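Local coordinates for 2S Albumin protein (Dolichos, PDB 6IX1) that is a hemopexin-motif seed protein named as a 2S albumin, which probably serves in storage and may bind small ligands, at residues Phe133-Tyr138 and Arg153-Phe159; Phe8-Arg12 and Tyr86-Thr90; Lys33-Ile38 and Asp214-Cys218. All coordinates share one frame; numbering follows the deposited sequence.

How the interactions relate
Four antiparallel sheets follow one another along the chain as the blades of a hemopexin-type propeller; two of the three contacts tie blades together and the third lies within one. From the N terminus, interaction 2 opens first, at F8-R12, and closes at Y86-T90, joining the first blade to the second. Before interaction 2 closes, interaction 3 opens at K33-I38, and it does not close until D214-C218, so the two loops cross; it joins the first blade to the last. Interaction 1 stays within the third blade, between F133-Y138 and R153-F159, after interaction 2 has closed and wholly inside the span of interaction 3. Interactions 1 and 2 lie on opposite sides of the chain's centre.

Interaction 1 (Phe133-Tyr138 and Arg153-Phe159); sequences FKGNKY and RNITDGF. With SO4 (sulfate ion), chain E.
Y138 and R153 pair through both backbone amides, Y138 N to R153 O (2.8 Å) and R153 N to Y138 O (3.0 Å), as antiparallel neighbours of one sheet. Beyond the non-hydrogen-bonded pair K137-N154, the amide of I155 donates to N136 O over 2.9 Å at a nearly straight 165°. K137 NZ satisfies two amide oxygens at once: its chain, bent at chi2 and chi4, brings the ammonium between OD1 of N136 and OD1 of N154, 2.8 Å from the latter.

The Y138 hydroxyl is used in both senses. It accepts from R153 NH2 (2.8 Å), the hydroxyl oxygen lying 19° out of the guanidinium plane, and donates to sulfate O4 at 2.6 Å. Y131 OH, R140 NE and the amide of G199 also bind this sulfate, probably an ion from the crystallisation liquor. The neighbouring positive charge of R153 may strengthen the phenol as a donor. R153 NE gives its hydrogen to a water that in turn donates to Y138 O and lies over one ring face of the tyrosine. The opposite face receives the edge of F159, CE2 to Y138 CE2 at 3.9 Å, with ring planes 63° apart. Elsewhere in the contact, I155 CG1 meets the in-plane edge of F133 at CD1 (3.9 Å).

A type II' turn from K134 to K137 links strands 129-134 and 137-142, with strand 151-154 added alongside: the antiparallel meander of a hemopexin propeller blade.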
# COMPACT_ATOMS: atom_id res chain seq x y z
N PHE A 133 4.41 -5.92 -5.31
CA PHE A 133 4.97 -7.09 -4.64
C PHE A 133 3.96 -8.22 -4.74
O PHE A 133 2.76 -7.99 -4.55
CB PHE A 133 5.21 -6.82 -3.16
CG PHE A 133 6.24 -5.74 -2.96
CD1 PHE A 133 7.58 -6.09 -2.98
CD2 PHE A 133 5.91 -4.38 -2.80
CE1 PHE A 133 8.58 -5.12 -2.87
CE2 PHE A 133 6.91 -3.44 -2.68
CZ PHE A 133 8.22 -3.80 -2.65
N LYS A 134 4.46 -9.43 -5.05
CA LYS A 134 3.60 -10.63 -5.09
C LYS A 134 4.45 -11.81 -4.68
O LYS A 134 5.48 -12.11 -5.36
CB LYS A 134 3.03 -10.93 -6.49
CG LYS A 134 2.16 -12.16 -6.60
CD LYS A 134 0.95 -12.17 -5.70
CE LYS A 134 0.01 -13.28 -6.06
NZ LYS A 134 -0.58 -12.98 -7.35
N GLY A 135 4.10 -12.51 -3.59
CA GLY A 135 5.04 -13.50 -3.04
C GLY A 135 6.39 -12.90 -2.82
O GLY A 135 6.50 -11.77 -2.36
N ASN A 136 7.44 -13.62 -3.16
CA ASN A 136 8.82 -13.13 -2.98
C ASN A 136 9.33 -12.38 -4.20
O ASN A 136 10.54 -12.12 -4.29
CB ASN A 136 9.74 -14.25 -2.61
CG ASN A 136 10.16 -15.18 -3.74
OD1 ASN A 136 9.45 -15.24 -4.73
ND2 ASN A 136 11.27 -15.87 -3.50
N LYS A 137 8.43 -11.94 -5.04
CA LYS A 137 8.73 -11.28 -6.28
C LYS A 137 8.26 -9.80 -6.24
O LYS A 137 7.34 -9.44 -5.50
CB LYS A 137 8.09 -11.97 -7.47
CG LYS A 137 8.46 -13.43 -7.70
CD LYS A 137 9.84 -13.64 -8.19
CE LYS A 137 10.20 -15.12 -8.38
NZ LYS A 137 10.78 -15.72 -7.13
N TYR A 138 8.90 -8.96 -7.05
CA TYR A 138 8.49 -7.59 -7.17
C TYR A 138 8.82 -7.02 -8.54
O TYR A 138 9.81 -7.46 -9.20
CB TYR A 138 9.12 -6.73 -6.07
CG TYR A 138 10.38 -6.02 -6.43
CD1 TYR A 138 11.57 -6.72 -6.52
CD2 TYR A 138 10.38 -4.71 -6.82
CE1 TYR A 138 12.75 -6.09 -6.87
CE2 TYR A 138 11.53 -4.05 -7.14
CZ TYR A 138 12.71 -4.75 -7.19
OH TYR A 138 13.90 -4.19 -7.50
N ARG A 153 11.51 -9.58 -10.42
CA ARG A 153 12.67 -10.18 -9.77
C ARG A 153 12.36 -10.57 -8.32
O ARG A 153 11.26 -10.29 -7.84
CB ARG A 153 13.88 -9.23 -9.76
CG ARG A 153 14.14 -8.80 -11.19
CD ARG A 153 15.39 -7.91 -11.19
NE ARG A 153 15.24 -6.69 -10.35
CZ ARG A 153 16.23 -5.97 -9.93
NH1 ARG A 153 17.49 -6.31 -10.22
NH2 ARG A 153 15.98 -4.92 -9.19
N ASN A 154 13.34 -11.15 -7.65
CA ASN A 154 13.10 -11.39 -6.23
C ASN A 154 13.15 -10.01 -5.54
O ASN A 154 13.95 -9.16 -5.89
CB ASN A 154 14.12 -12.37 -5.67
CG ASN A 154 13.88 -13.79 -6.09
OD1 ASN A 154 13.01 -14.12 -6.85
ND2 ASN A 154 14.67 -14.67 -5.57
N ILE A 155 12.38 -9.95 -4.46
CA ILE A 155 12.46 -8.74 -3.58
C ILE A 155 13.90 -8.41 -3.23
O ILE A 155 14.32 -7.22 -3.28
CB ILE A 155 11.62 -8.98 -2.33
CG1 ILE A 155 10.14 -9.00 -2.70
CG2 ILE A 155 11.96 -7.95 -1.25
CD1 ILE A 155 9.15 -9.37 -1.61
N THR A 156 14.72 -9.42 -2.90
CA THR A 156 16.06 -9.13 -2.45
C THR A 156 17.02 -8.81 -3.59
O THR A 156 18.16 -8.48 -3.31
CB THR A 156 16.58 -10.24 -1.57
OG1 THR A 156 16.51 -11.47 -2.28
CG2 THR A 156 15.86 -10.32 -0.25
N ASP A 157 16.59 -9.01 -4.84
CA ASP A 157 17.43 -8.44 -5.94
C ASP A 157 17.39 -6.92 -5.94
O ASP A 157 18.37 -6.29 -6.27
CB ASP A 157 16.94 -8.90 -7.31
CG ASP A 157 17.11 -10.44 -7.50
OD1 ASP A 157 18.15 -10.91 -7.04
OD2 ASP A 157 16.24 -11.03 -8.14
N GLY A 158 16.28 -6.29 -5.59
CA GLY A 158 16.18 -4.85 -5.43
C GLY A 158 16.57 -4.37 -4.06
O GLY A 158 17.06 -3.25 -3.91
N PHE A 159 16.21 -5.19 -3.07
CA PHE A 159 16.30 -4.80 -1.63
C PHE A 159 17.08 -5.85 -0.85
O PHE A 159 16.52 -6.47 0.03
CB PHE A 159 14.88 -4.56 -1.09
CG PHE A 159 14.08 -3.56 -1.81
CD1 PHE A 159 14.12 -2.24 -1.42
CD2 PHE A 159 13.23 -3.94 -2.84
CE1 PHE A 159 13.40 -1.29 -2.10
CE2 PHE A 159 12.50 -2.98 -3.51
CZ PHE A 159 12.56 -1.67 -3.11
S SO4 E . 14.59 -0.50 -7.63
O1 SO4 E . 13.91 0.70 -8.26
O2 SO4 E . 14.46 -0.02 -6.25
O3 SO4 E . 15.86 -0.42 -8.15
O4 SO4 E . 13.83 -1.62 -8.03
O HOH W 1 12.34 -5.91 -10.26

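Interaction 2 (Phe8-Arg12 and Tyr86-Thr90); sequences FRSSR and YAPGT
At the seam between the first two blades of the propeller, F8 of strand 6-9 and S11 in the loop just after it meet Y86 in the loop that follows strand 80-85. F8 sends the CE1 corner of its ring over one face of Y86, with F8 CE1 3.5 Å from Y86 CE2 and displaced toward the rim. The two planes are inclined at 50°, and the two side chains run antiparallel as they pass. In Y86 the CG lies between the backbone N and the carbonyl carbon (chi1 55°), a setting that carries the ring across to the first segment and its phenol oxygen to the bend after F8.

There the S11 amide approaches in the plane of the tyrosine ring and donates to Y86 OH over 2.9 Å, at 148°. The bend itself is an ST turn: S10 OG, anti to its own backbone N, accepts from the amide of R12 at 2.9 Å. It also borders the tyrosine edge, S10 OG to Y86 CE1 being 3.8 Å. S11 OG lies 3.6 Å from P88 CG and finds its polar partner in S71 OG, in the turn between strands 64-67 and 72-77 of the second blade.

P88 occupies the second position of a type II turn from A87 to T90, where A87 O accepts from both the amide and the hydroxyl of T90, and G89 takes the positive phi at the third. Proline CB sits over the centre of the R12 guanidinium, 4.0 Å above its plane, while CB also meets R12 CG at 3.8 Å. R12 NH2 comes near P88 O without a suitable angle for bonding. Y17 of strand 15-20 stacks on F8 and also meets the ring of Y86.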
# COMPACT_ATOMS: atom_id res chain seq x y z
N PHE A 8 -2.13 3.37 1.83
CA PHE A 8 -1.60 4.35 0.87
C PHE A 8 -1.45 5.70 1.54
O PHE A 8 -2.11 6.01 2.55
CB PHE A 8 -2.44 4.40 -0.42
CG PHE A 8 -3.83 4.98 -0.34
CD1 PHE A 8 -4.02 6.37 -0.28
CD2 PHE A 8 -4.90 4.13 -0.32
CE1 PHE A 8 -5.31 6.87 -0.24
CE2 PHE A 8 -6.19 4.66 -0.32
CZ PHE A 8 -6.38 6.03 -0.24
N ARG A 9 -0.55 6.48 0.98
CA ARG A 9 -0.18 7.81 1.45
C ARG A 9 -1.16 8.84 0.90
O ARG A 9 -1.39 8.93 -0.31
CB ARG A 9 1.25 8.11 0.95
CG ARG A 9 1.74 9.47 1.35
CD ARG A 9 3.07 9.86 0.81
NE ARG A 9 3.10 9.88 -0.64
CZ ARG A 9 4.23 10.07 -1.34
NH1 ARG A 9 5.39 10.13 -0.76
NH2 ARG A 9 4.14 10.03 -2.68
N SER A 10 -1.76 9.64 1.80
CA SER A 10 -2.70 10.65 1.37
C SER A 10 -1.94 11.83 0.75
O SER A 10 -0.82 12.15 1.11
CB SER A 10 -3.50 11.17 2.54
OG SER A 10 -4.40 12.14 2.10
N SER A 11 -2.66 12.56 -0.11
CA SER A 11 -2.26 13.94 -0.47
C SER A 11 -2.18 14.90 0.73
O SER A 11 -1.41 15.84 0.69
CB SER A 11 -3.21 14.48 -1.52
OG SER A 11 -4.50 14.53 -0.94
N ARG A 12 -2.87 14.58 1.81
CA ARG A 12 -2.81 15.42 3.03
C ARG A 12 -1.58 15.09 3.81
O ARG A 12 -1.33 13.86 4.08
CB ARG A 12 -4.09 15.17 3.83
CG ARG A 12 -5.35 15.71 3.15
CD ARG A 12 -5.38 17.20 3.06
NE ARG A 12 -6.45 17.73 2.34
CZ ARG A 12 -7.62 18.11 2.85
NH1 ARG A 12 -7.90 17.85 4.11
NH2 ARG A 12 -8.50 18.73 2.09
N TYR A 86 -10.02 9.77 -3.90
CA TYR A 86 -10.48 9.62 -2.51
C TYR A 86 -10.84 10.99 -1.89
O TYR A 86 -11.30 11.01 -0.72
CB TYR A 86 -9.52 8.78 -1.67
CG TYR A 86 -8.11 9.28 -1.68
CD1 TYR A 86 -7.71 10.19 -0.72
CD2 TYR A 86 -7.16 8.84 -2.59
CE1 TYR A 86 -6.43 10.71 -0.73
CE2 TYR A 86 -5.89 9.35 -2.62
CZ TYR A 86 -5.53 10.28 -1.69
OH TYR A 86 -4.28 10.81 -1.68
N ALA A 87 -10.64 12.11 -2.59
CA ALA A 87 -11.28 13.42 -2.26
C ALA A 87 -11.24 13.76 -0.78
O ALA A 87 -12.29 13.94 -0.15
CB ALA A 87 -12.68 13.48 -2.88
N PRO A 88 -10.08 13.93 -0.16
CA PRO A 88 -10.02 14.17 1.28
C PRO A 88 -10.76 15.44 1.69
O PRO A 88 -10.81 16.44 0.96
CB PRO A 88 -8.55 14.32 1.61
CG PRO A 88 -7.83 13.93 0.42
CD PRO A 88 -8.78 13.87 -0.73
N GLY A 89 -11.44 15.30 2.80
CA GLY A 89 -12.14 16.46 3.41
C GLY A 89 -13.50 16.68 2.78
O GLY A 89 -14.13 17.62 3.13
N THR A 90 -13.94 15.80 1.89
CA THR A 90 -15.21 15.91 1.15
C THR A 90 -15.85 14.54 1.08
O THR A 90 -15.26 13.52 1.43
CB THR A 90 -15.05 16.46 -0.29
OG1 THR A 90 -14.60 15.39 -1.14
CG2 THR A 90 -14.09 17.62 -0.37

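Interaction 3 (Lys33-Ile38 and Asp214-Cys218); sequences KTDDKI and DGWPC
D36 lays its carboxylate over one face of the W216 indole, the two planes only 12° apart and OD2 3.7 Å from CZ3 on the six-membered side. The other carboxylate oxygen, OD1, comes to 3.4 Å from G215 O, an approach between two acceptors and not a bond. No direct hydrogen bond spans the segments. A polar link is made instead by one water, which accepts from the C218 amide (2.9 Å) and lies within donating distance of both D36 OD1 (2.7 Å) and D36 O.

Van der Waals contacts surround this centre. C218 places its SG between its backbone N and carbonyl carbon (chi1 72°), beside the D36 backbone, and its CB is 3.3 Å from D36 O. Farther along, I38 brings CD1 to 3.6 Å from C218 O. At the other end, T34 stands against the proline ring, CB to P217 CG at 3.7 Å, and its methyl CG2 lies 3.6 Å from D214 O.

What positions these groups lies a shell further out. OD2 of D36 accepts from the T30 amide, a bond consistent with its holding the carboxylate over the indole; K33 O is held in turn by T30 OG1. The tryptophan is fenced by the rings of F18, Y184 and Y191, each meeting it edge-to-face, and a sulfate, probably from the crystallisation liquor, is bound nearby. V27 touches both W216 and D36.

In the fold, W216 is the residue at which the chain leaves helix 212-215, after the outer strand 204-211 of the last blade, and it packs against D36, at the N-terminal end of strand 37-44, the outer strand of the first blade, with strand 23-28 beside it.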
# COMPACT_ATOMS: atom_id res chain seq x y z
N LYS A 33 8.48 8.17 16.05
CA LYS A 33 7.83 8.48 17.35
C LYS A 33 6.52 7.67 17.43
O LYS A 33 5.89 7.59 16.38
CB LYS A 33 7.51 10.00 17.49
CG LYS A 33 8.53 11.03 17.09
CD LYS A 33 7.98 12.31 17.50
CE LYS A 33 8.72 12.94 18.66
NZ LYS A 33 9.84 13.82 18.23
N THR A 34 6.10 7.34 18.64
CA THR A 34 4.81 6.67 18.84
C THR A 34 3.70 7.69 19.05
O THR A 34 2.81 7.40 19.81
CB THR A 34 4.89 5.74 20.03
OG1 THR A 34 5.26 6.45 21.20
CG2 THR A 34 5.89 4.64 19.79
N ASP A 35 3.68 8.76 18.27
CA ASP A 35 2.75 9.87 18.45
C ASP A 35 1.67 9.90 17.37
O ASP A 35 0.91 10.84 17.25
CB ASP A 35 3.48 11.21 18.50
CG ASP A 35 4.26 11.41 19.80
OD1 ASP A 35 3.93 10.72 20.83
OD2 ASP A 35 5.20 12.20 19.72
N ASP A 36 1.54 8.80 16.61
CA ASP A 36 0.49 8.70 15.61
C ASP A 36 -0.87 8.76 16.27
O ASP A 36 -1.03 8.17 17.33
CB ASP A 36 0.62 7.44 14.79
CG ASP A 36 2.05 6.96 14.66
OD1 ASP A 36 2.43 6.23 15.61
OD2 ASP A 36 2.77 7.36 13.68
N LYS A 37 -1.84 9.38 15.60
CA LYS A 37 -3.21 9.45 16.12
C LYS A 37 -4.23 9.21 15.02
O LYS A 37 -3.99 9.67 13.91
CB LYS A 37 -3.49 10.78 16.87
CG LYS A 37 -2.55 11.11 18.01
CD LYS A 37 -2.60 10.16 19.17
CE LYS A 37 -1.78 10.85 20.27
NZ LYS A 37 -1.38 9.93 21.31
N ILE A 38 -5.36 8.71 15.44
CA ILE A 38 -6.45 8.43 14.50
C ILE A 38 -7.19 9.74 14.19
O ILE A 38 -7.47 10.57 15.07
CB ILE A 38 -7.38 7.38 15.15
CG1 ILE A 38 -6.66 6.05 15.33
CG2 ILE A 38 -8.65 7.28 14.32
CD1 ILE A 38 -7.48 4.98 15.95
N ASP A 214 3.81 -1.90 18.61
CA ASP A 214 4.84 -1.19 19.35
C ASP A 214 5.18 0.17 18.75
O ASP A 214 5.46 1.13 19.46
CB ASP A 214 6.07 -2.07 19.51
CG ASP A 214 5.75 -3.31 20.40
OD1 ASP A 214 4.84 -3.26 21.21
OD2 ASP A 214 6.35 -4.33 20.25
N GLY A 215 5.20 0.23 17.43
CA GLY A 215 5.53 1.50 16.73
C GLY A 215 4.33 2.41 16.49
O GLY A 215 4.49 3.61 16.37
N TRP A 216 3.16 1.79 16.45
CA TRP A 216 1.86 2.45 16.12
C TRP A 216 0.83 2.13 17.19
O TRP A 216 -0.18 1.49 16.96
CB TRP A 216 1.38 1.93 14.76
CG TRP A 216 2.31 2.34 13.64
CD1 TRP A 216 3.49 1.72 13.28
CD2 TRP A 216 2.09 3.34 12.66
NE1 TRP A 216 4.04 2.34 12.19
CE2 TRP A 216 3.20 3.34 11.77
CE3 TRP A 216 1.03 4.20 12.38
CZ2 TRP A 216 3.28 4.18 10.69
CZ3 TRP A 216 1.13 5.07 11.35
CH2 TRP A 216 2.23 5.06 10.50
N PRO A 217 1.10 2.50 18.46
CA PRO A 217 0.20 2.10 19.52
C PRO A 217 -1.24 2.63 19.43
O PRO A 217 -2.13 2.09 20.07
CB PRO A 217 0.89 2.53 20.80
CG PRO A 217 1.82 3.64 20.34
CD PRO A 217 2.29 3.21 18.95
N CYS A 218 -1.44 3.62 18.58
CA CYS A 218 -2.81 4.16 18.43
C CYS A 218 -3.73 3.12 17.80
O CYS A 218 -4.94 3.31 17.85
CB CYS A 218 -2.87 5.50 17.66
SG CYS A 218 -2.55 5.33 15.86
O HOH W 2 0.58 5.44 17.45